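PDB 3N0X: possible substrate binding protein of ABC transporter system, which probably binds a branched-chain amino acid or a related small molecule and hands it to an ABC-type membrane transporter. Local coordinates for residues A[140-145]-A[200-205]; A[21-26]-A[280-285]; A[96-101]-A[305-310]. All coordinates share one frame; numbering follows the deposited sequence. Where two conformers were deposited one is given.

Interaction 1 (A[140-145]-A[200-205]); sequences QGVTIA and PGKKII
V142 and I204 meet on one face of a parallel pair of strands, 142-145 and 202-205, whose axes run 4.8 Å apart at 21° to each other. V142 CG1 touches I204 CD1 at 3.7 Å, the two side chains crossing obliquely. Anti to its own backbone N (chi1 174°), V142 CG1 reaches the end of the isoleucine, two residues beyond K202, its own partner in the bridge. I144, directly opposite I204, lies beside it and points the same way, with I144 CG1 4.2 Å from I204 CB. On that same face K202 sends its aliphatic CB close to G141 O, while the rest of its chain leads away. Helix 152-165 covers I144 through F161 and L165. The other face carries T143, K203, A145 and I205, and here L192, F193 and L196 of helix 186-196 pack on T143, A145 and I205.

The backbones are joined by four hydrogen bonds, from K202 N to G141 O, T143 N to K202 O, I204 N to T143 O and A145 N to I204 O. The carbonyls of T143, A145, K202 and I204 also receive CA-H contacts, such as I144 CA to I204 O at 3.2 Å. Where the strands begin, a water lies 2.7 Å from T143 OG1 and donates to P200 O and K202 O, although other acceptors compete for its protons. K203 NZ bonds to Y227 O.

Strands 142-149 and 202-207 are the inner pair of a four-stranded parallel sheet, in one lobe of a periplasmic-binding-protein fold. The chemistry divides accordingly: backbone bonds set the register, branched aliphatic groups fill the buried part, and a water joins the T143 hydroxyl to carbonyls at the exposed start of the strands.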
# COMPACT_ATOMS: atom_id res chain seq x y z
N GLN A 140 3.14 25.22 -6.13
CA GLN A 140 3.26 26.63 -5.84
C GLN A 140 1.85 27.22 -5.66
O GLN A 140 0.91 26.86 -6.37
CB GLN A 140 3.98 27.32 -7.01
CG GLN A 140 4.38 28.72 -6.67
CD GLN A 140 5.42 28.77 -5.56
OE1 GLN A 140 6.52 28.23 -5.69
NE2 GLN A 140 5.08 29.43 -4.45
N GLY A 141 1.67 28.11 -4.71
CA GLY A 141 0.34 28.68 -4.46
C GLY A 141 -0.58 27.88 -3.54
O GLY A 141 -1.78 28.18 -3.43
N VAL A 142 -0.02 26.86 -2.89
CA VAL A 142 -0.76 26.02 -1.96
C VAL A 142 -0.14 26.10 -0.55
O VAL A 142 1.08 26.04 -0.40
CB VAL A 142 -0.72 24.56 -2.41
CG1 VAL A 142 -1.36 23.62 -1.37
CG2 VAL A 142 -1.41 24.39 -3.79
N THR A 143 -1.01 26.24 0.47
CA THR A 143 -0.60 26.16 1.87
C THR A 143 -1.37 25.02 2.50
O THR A 143 -2.58 24.92 2.29
CB THR A 143 -0.89 27.48 2.62
OG1 THR A 143 -0.24 28.55 1.90
CG2 THR A 143 -0.35 27.44 4.08
N ILE A 144 -0.66 24.20 3.28
CA ILE A 144 -1.19 23.00 3.88
C ILE A 144 -1.06 23.06 5.41
O ILE A 144 -0.08 23.58 5.94
CB ILE A 144 -0.47 21.76 3.32
CG1 ILE A 144 -0.86 21.63 1.85
CG2 ILE A 144 -0.85 20.48 4.08
CD1 ILE A 144 0.04 20.82 1.06
N ALA A 145 -2.09 22.57 6.11
CA ALA A 145 -1.98 22.23 7.51
C ALA A 145 -2.27 20.75 7.62
O ALA A 145 -3.19 20.23 6.94
CB ALA A 145 -3.03 22.99 8.37
N PRO A 200 -3.27 33.64 1.38
CA PRO A 200 -3.70 33.78 -0.01
C PRO A 200 -3.61 32.41 -0.70
O PRO A 200 -3.13 31.44 -0.09
CB PRO A 200 -2.64 34.70 -0.60
CG PRO A 200 -1.38 34.30 0.12
CD PRO A 200 -1.83 33.92 1.54
N GLY A 201 -4.08 32.31 -1.94
CA GLY A 201 -3.96 31.06 -2.70
C GLY A 201 -4.89 29.96 -2.23
O GLY A 201 -5.99 30.22 -1.71
N LYS A 202 -4.48 28.71 -2.48
CA LYS A 202 -5.28 27.56 -2.11
C LYS A 202 -4.83 27.06 -0.75
O LYS A 202 -3.64 27.06 -0.45
CB LYS A 202 -5.08 26.44 -3.14
CG LYS A 202 -5.93 25.20 -2.91
CD LYS A 202 -5.79 24.11 -4.03
CE LYS A 202 -6.49 24.54 -5.29
NZ LYS A 202 -6.63 23.38 -6.23
N LYS A 203 -5.79 26.66 0.06
CA LYS A 203 -5.54 26.19 1.43
C LYS A 203 -6.13 24.80 1.59
O LYS A 203 -7.30 24.59 1.23
CB LYS A 203 -6.16 27.15 2.41
CG LYS A 203 -5.54 28.55 2.40
CD LYS A 203 -6.40 29.54 1.74
CE LYS A 203 -7.57 29.92 2.59
NZ LYS A 203 -8.57 30.78 1.83
N ILE A 204 -5.34 23.89 2.13
CA ILE A 204 -5.71 22.48 2.24
C ILE A 204 -5.35 21.95 3.63
O ILE A 204 -4.24 22.21 4.11
CB ILE A 204 -4.99 21.61 1.20
CG1 ILE A 204 -5.18 22.15 -0.23
CG2 ILE A 204 -5.49 20.13 1.28
CD1 ILE A 204 -4.35 21.39 -1.31
N ILE A 205 -6.27 21.24 4.26
CA ILE A 205 -5.98 20.44 5.47
C ILE A 205 -5.79 19.03 4.94
O ILE A 205 -6.73 18.45 4.36
CB ILE A 205 -7.13 20.47 6.51
CG1 ILE A 205 -7.31 21.91 7.05
CG2 ILE A 205 -6.86 19.45 7.61
CD1 ILE A 205 -8.60 22.10 7.83
O HOH W 1 -1.72 29.20 -0.22

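Interaction 2 (A[21-26]-A[280-285]); sequences AKQTET and PPDFFT
Q23 reaches across to D282, F284 and T285 where helix 18-35 packs against the first turn of helix 283-302, within the two-lobed fold of the leucine-binding protein family. Water-mediated polar links come first. The Q23 amide spans to D282 OD2 through two waters: one donates to Q23 OE1 and to the carboxylate, the other accepts from Q23 NE2 and donates to the same oxygen. L238 N also bonds D282 OD2. A third water lies 2.7 Å from T24 OG1, which also bonds to Y20 O, and donates to F284 O.

Van der Waals contacts make up the second group. Q23 CG stands anti to the carbonyl carbon (chi1 -68°), and the chain runs extended from there to its amide beside D282 CB and the F284 ring edge. Q23 CB lies 3.6 Å from F284 CB, and Q23 OE1 is 3.5 Å from F284 CD2, with amide and ring planes 44° apart. Y20 stacks on the F284 ring, and a bound glycerol lies near it.

Third are the bonds around the helix start, where D282 holds the N-cap position without a side-chain capping bond. D282 N donates to T285 OG1. An alanine at T285 would probably leave D282 N without this acceptor and open a small gap beside Q23 CB. The D282 N to T285 OG1 bond is nearly straight, 167° at the hydrogen and 3.1 Å long.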
# COMPACT_ATOMS: atom_id res chain seq x y z
N ALA A 21 -7.21 -10.70 3.59
CA ALA A 21 -6.44 -11.93 3.33
C ALA A 21 -7.05 -12.70 2.19
O ALA A 21 -6.34 -13.23 1.33
CB ALA A 21 -6.39 -12.79 4.61
N LYS A 22 -8.38 -12.83 2.16
CA LYS A 22 -9.01 -13.57 1.07
C LYS A 22 -8.74 -12.89 -0.29
O LYS A 22 -8.52 -13.59 -1.30
CB LYS A 22 -10.52 -13.77 1.33
CG LYS A 22 -10.86 -14.70 2.50
N GLN A 23 -8.72 -11.56 -0.30
CA GLN A 23 -8.43 -10.82 -1.53
C GLN A 23 -6.98 -11.00 -1.96
O GLN A 23 -6.69 -11.09 -3.16
CB GLN A 23 -8.74 -9.34 -1.39
CG GLN A 23 -10.22 -9.05 -1.27
CD GLN A 23 -10.55 -7.56 -1.22
OE1 GLN A 23 -9.69 -6.73 -0.93
NE2 GLN A 23 -11.81 -7.24 -1.48
N THR A 24 -6.04 -11.02 -1.00
CA THR A 24 -4.65 -11.27 -1.32
C THR A 24 -4.55 -12.61 -2.04
O THR A 24 -3.88 -12.72 -3.06
CB THR A 24 -3.79 -11.31 -0.08
OG1 THR A 24 -3.81 -10.05 0.59
CG2 THR A 24 -2.32 -11.64 -0.45
N GLU A 25 -5.18 -13.64 -1.50
CA GLU A 25 -5.12 -14.99 -2.09
C GLU A 25 -5.71 -14.98 -3.51
O GLU A 25 -5.12 -15.54 -4.42
CB GLU A 25 -5.79 -16.04 -1.21
CG GLU A 25 -5.71 -17.42 -1.80
CD GLU A 25 -6.27 -18.51 -0.92
OE1 GLU A 25 -6.90 -18.22 0.10
OE2 GLU A 25 -6.12 -19.70 -1.31
N THR A 26 -6.87 -14.36 -3.68
CA THR A 26 -7.45 -14.23 -5.03
C THR A 26 -6.46 -13.59 -6.02
O THR A 26 -6.29 -14.08 -7.15
CB THR A 26 -8.76 -13.46 -5.00
OG1 THR A 26 -9.69 -14.15 -4.17
CG2 THR A 26 -9.34 -13.23 -6.42
N PRO A 280 -15.34 -5.51 -8.41
CA PRO A 280 -14.00 -5.16 -8.87
C PRO A 280 -12.89 -5.59 -7.90
O PRO A 280 -13.15 -5.86 -6.69
CB PRO A 280 -14.05 -3.64 -8.98
CG PRO A 280 -15.27 -3.20 -8.26
CD PRO A 280 -16.04 -4.37 -7.81
N PRO A 281 -11.66 -5.69 -8.43
CA PRO A 281 -10.51 -5.92 -7.59
C PRO A 281 -10.26 -4.72 -6.69
O PRO A 281 -10.55 -3.59 -7.07
CB PRO A 281 -9.36 -6.10 -8.58
CG PRO A 281 -9.77 -5.37 -9.79
CD PRO A 281 -11.28 -5.43 -9.84
N ASP A 282 -9.67 -4.99 -5.53
CA ASP A 282 -9.31 -3.95 -4.54
C ASP A 282 -7.78 -3.99 -4.26
O ASP A 282 -7.02 -4.72 -4.93
CB ASP A 282 -10.17 -4.17 -3.28
CG ASP A 282 -10.48 -2.86 -2.47
OD1 ASP A 282 -9.74 -1.86 -2.60
OD2 ASP A 282 -11.48 -2.92 -1.68
N PHE A 283 -7.33 -3.17 -3.30
CA PHE A 283 -5.90 -3.08 -2.95
C PHE A 283 -5.25 -4.46 -2.87
O PHE A 283 -4.17 -4.70 -3.41
CB PHE A 283 -5.69 -2.44 -1.55
CG PHE A 283 -5.71 -0.91 -1.50
CD1 PHE A 283 -6.38 -0.11 -2.42
CD2 PHE A 283 -5.08 -0.29 -0.44
CE1 PHE A 283 -6.39 1.30 -2.26
CE2 PHE A 283 -5.04 1.09 -0.34
CZ PHE A 283 -5.72 1.88 -1.24
N PHE A 284 -5.87 -5.32 -2.08
CA PHE A 284 -5.24 -6.57 -1.70
C PHE A 284 -5.13 -7.51 -2.89
O PHE A 284 -4.15 -8.27 -3.04
CB PHE A 284 -5.98 -7.17 -0.50
CG PHE A 284 -5.93 -6.28 0.69
CD1 PHE A 284 -4.81 -6.24 1.48
CD2 PHE A 284 -7.02 -5.50 1.04
CE1 PHE A 284 -4.74 -5.39 2.59
CE2 PHE A 284 -6.93 -4.62 2.10
CZ PHE A 284 -5.80 -4.56 2.87
N THR A 285 -6.12 -7.44 -3.75
CA THR A 285 -6.15 -8.23 -4.96
C THR A 285 -4.99 -7.80 -5.85
O THR A 285 -4.21 -8.62 -6.38
CB THR A 285 -7.42 -7.98 -5.76
OG1 THR A 285 -8.55 -7.83 -4.89
CG2 THR A 285 -7.64 -9.13 -6.73
O HOH W 2 -10.82 -4.56 0.53
O HOH W 3 -13.52 -4.66 -2.04
O HOH W 4 -2.41 -8.22 -0.84

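Interaction 3 (A[96-101]-A[305-310]); sequences NKKILI and TDTEKL
T307 OG1 stands anti to its carbonyl carbon (chi1 -62°), which sets the hydroxyl against K97 O, while I99 CG1, likewise anti to its own carbonyl carbon, lies beside T307 CG2, and chi2 (163°) extends I99 CD1 to L310 CB. The hydroxyl of T307 donates to K97 O at 2.9 Å, approaching with a tilt of 20° from the carbonyl plane. K97 has positive phi and ends helix 83-96 in a Schellman motif, so the bond joins the exit of one helix to the first turn of another. A water makes a second link: it accepts from I99 N and donates to T307 OG1. The threonine oxygen is thereby gripped twice.

Next to this polar pair the contact turns apolar. I99 CD1 presses on L310 CB at 3.5 Å, tighter than usual carbon packing. I99 and T307 pass alongside one another, pointing opposite ways, with I99 CG1 4.1 Å from T307 CG2.

On the helix side D306 is the N-cap, its OD2 accepting from K309 N. K98 points away from the helix, its NZ bonded to the carbonyls of Y69 and A74.

The approach to strand 100-102, part of the six-stranded mixed sheet in one lobe of the periplasmic-binding-protein fold, thus packs on the start of helix 307-314. Around it, I76 of strand 76-79 touches I99, I311 and M314 of helix 307-314 also pack on I99, and A298 and A302 of helix 283-302 lie against L310.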
# COMPACT_ATOMS: atom_id res chain seq x y z
N ASN A 96 16.07 -19.33 8.24
CA ASN A 96 15.92 -20.39 7.25
C ASN A 96 16.61 -20.15 5.91
O ASN A 96 16.59 -21.02 5.06
CB ASN A 96 14.43 -20.62 7.05
CG ASN A 96 13.82 -21.27 8.26
OD1 ASN A 96 13.97 -22.48 8.45
ND2 ASN A 96 13.20 -20.46 9.13
N LYS A 97 17.21 -18.96 5.75
CA LYS A 97 17.88 -18.55 4.51
C LYS A 97 16.95 -18.73 3.31
O LYS A 97 17.32 -19.30 2.30
CB LYS A 97 19.21 -19.27 4.31
CG LYS A 97 20.25 -18.94 5.37
CD LYS A 97 21.58 -19.60 5.08
CE LYS A 97 22.64 -19.25 6.13
NZ LYS A 97 23.94 -19.88 5.76
N LYS A 98 15.74 -18.18 3.46
CA LYS A 98 14.74 -18.20 2.41
C LYS A 98 14.10 -16.80 2.32
O LYS A 98 14.02 -16.07 3.30
CB LYS A 98 13.71 -19.32 2.65
CG LYS A 98 14.25 -20.73 2.33
CD LYS A 98 13.15 -21.79 2.32
CE LYS A 98 13.64 -23.19 1.90
NZ LYS A 98 12.67 -24.29 2.17
N ILE A 99 13.67 -16.44 1.12
CA ILE A 99 13.09 -15.14 0.88
C ILE A 99 11.66 -15.05 1.41
O ILE A 99 10.87 -16.00 1.28
CB ILE A 99 13.16 -14.80 -0.62
CG1 ILE A 99 14.63 -14.51 -1.00
CG2 ILE A 99 12.25 -13.60 -0.95
CD1 ILE A 99 14.84 -14.58 -2.47
N LEU A 100 11.32 -13.89 1.94
CA LEU A 100 9.96 -13.50 2.26
C LEU A 100 9.66 -12.24 1.45
O LEU A 100 10.35 -11.23 1.59
CB LEU A 100 9.81 -13.23 3.74
CG LEU A 100 8.43 -12.69 4.17
CD1 LEU A 100 7.29 -13.67 3.91
CD2 LEU A 100 8.46 -12.30 5.64
N ILE A 101 8.63 -12.31 0.61
CA ILE A 101 8.14 -11.15 -0.14
C ILE A 101 6.98 -10.61 0.69
O ILE A 101 5.97 -11.28 0.91
CB ILE A 101 7.64 -11.50 -1.56
CG1 ILE A 101 8.83 -11.96 -2.44
CG2 ILE A 101 6.92 -10.29 -2.16
CD1 ILE A 101 8.38 -12.62 -3.76
N THR A 305 15.58 -21.88 -7.95
CA THR A 305 14.98 -21.42 -6.70
C THR A 305 16.00 -21.30 -5.54
O THR A 305 15.62 -21.05 -4.40
CB THR A 305 13.79 -22.28 -6.27
OG1 THR A 305 14.21 -23.62 -6.04
CG2 THR A 305 12.69 -22.29 -7.35
N ASP A 306 17.29 -21.46 -5.84
CA ASP A 306 18.37 -21.24 -4.87
C ASP A 306 18.24 -19.80 -4.33
O ASP A 306 18.12 -18.86 -5.11
CB ASP A 306 19.73 -21.39 -5.54
CG ASP A 306 20.87 -21.01 -4.64
OD1 ASP A 306 21.19 -21.80 -3.73
OD2 ASP A 306 21.47 -19.92 -4.83
N THR A 307 18.25 -19.65 -3.01
CA THR A 307 18.04 -18.33 -2.42
C THR A 307 19.07 -17.30 -2.87
O THR A 307 18.71 -16.20 -3.21
CB THR A 307 17.97 -18.41 -0.91
OG1 THR A 307 16.85 -19.24 -0.54
CG2 THR A 307 17.81 -17.03 -0.28
N GLU A 308 20.36 -17.63 -2.87
CA GLU A 308 21.33 -16.61 -3.28
C GLU A 308 21.12 -16.18 -4.74
O GLU A 308 21.23 -15.01 -5.05
CB GLU A 308 22.79 -17.08 -3.06
CG GLU A 308 23.21 -17.16 -1.59
CD GLU A 308 23.06 -15.84 -0.87
OE1 GLU A 308 23.63 -14.82 -1.35
OE2 GLU A 308 22.37 -15.83 0.16
N LYS A 309 20.73 -17.12 -5.61
CA LYS A 309 20.46 -16.77 -7.01
C LYS A 309 19.22 -15.88 -7.14
O LYS A 309 19.19 -14.94 -7.97
CB LYS A 309 20.33 -18.03 -7.89
CG LYS A 309 21.66 -18.77 -8.10
CD LYS A 309 21.44 -20.03 -8.96
CE LYS A 309 22.77 -20.71 -9.30
NZ LYS A 309 22.57 -22.01 -9.93
N LEU A 310 18.22 -16.14 -6.29
CA LEU A 310 17.00 -15.34 -6.28
C LEU A 310 17.28 -13.92 -5.79
O LEU A 310 16.81 -12.95 -6.40
CB LEU A 310 15.90 -15.99 -5.44
CG LEU A 310 15.25 -17.22 -6.10
CD1 LEU A 310 14.30 -17.91 -5.10
CD2 LEU A 310 14.58 -16.82 -7.40
O HOH W 5 14.17 -18.21 -1.12

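How the interactions relate
From the N terminus, helix 18-35 supplies residues 21-26 of interaction 2, which meet 280-285 after 253 intervening residues. Inside that loop, 96-101 opens interaction 3, closed by 305-310 only after 280-285 has passed, so interactions 2 and 3 cross. Interaction 1, from 140-145 to 200-205, closes within both and is nested in each. It pairs central strands of the four-stranded parallel sheet, on the opposite side of the chain's centre from the others. Interactions 2 and 3, with centres about 25 Å apart, bring the successive helices 283-302 and 307-314 back to early chain elements, helix 18-35 and the approach to strand 100-102.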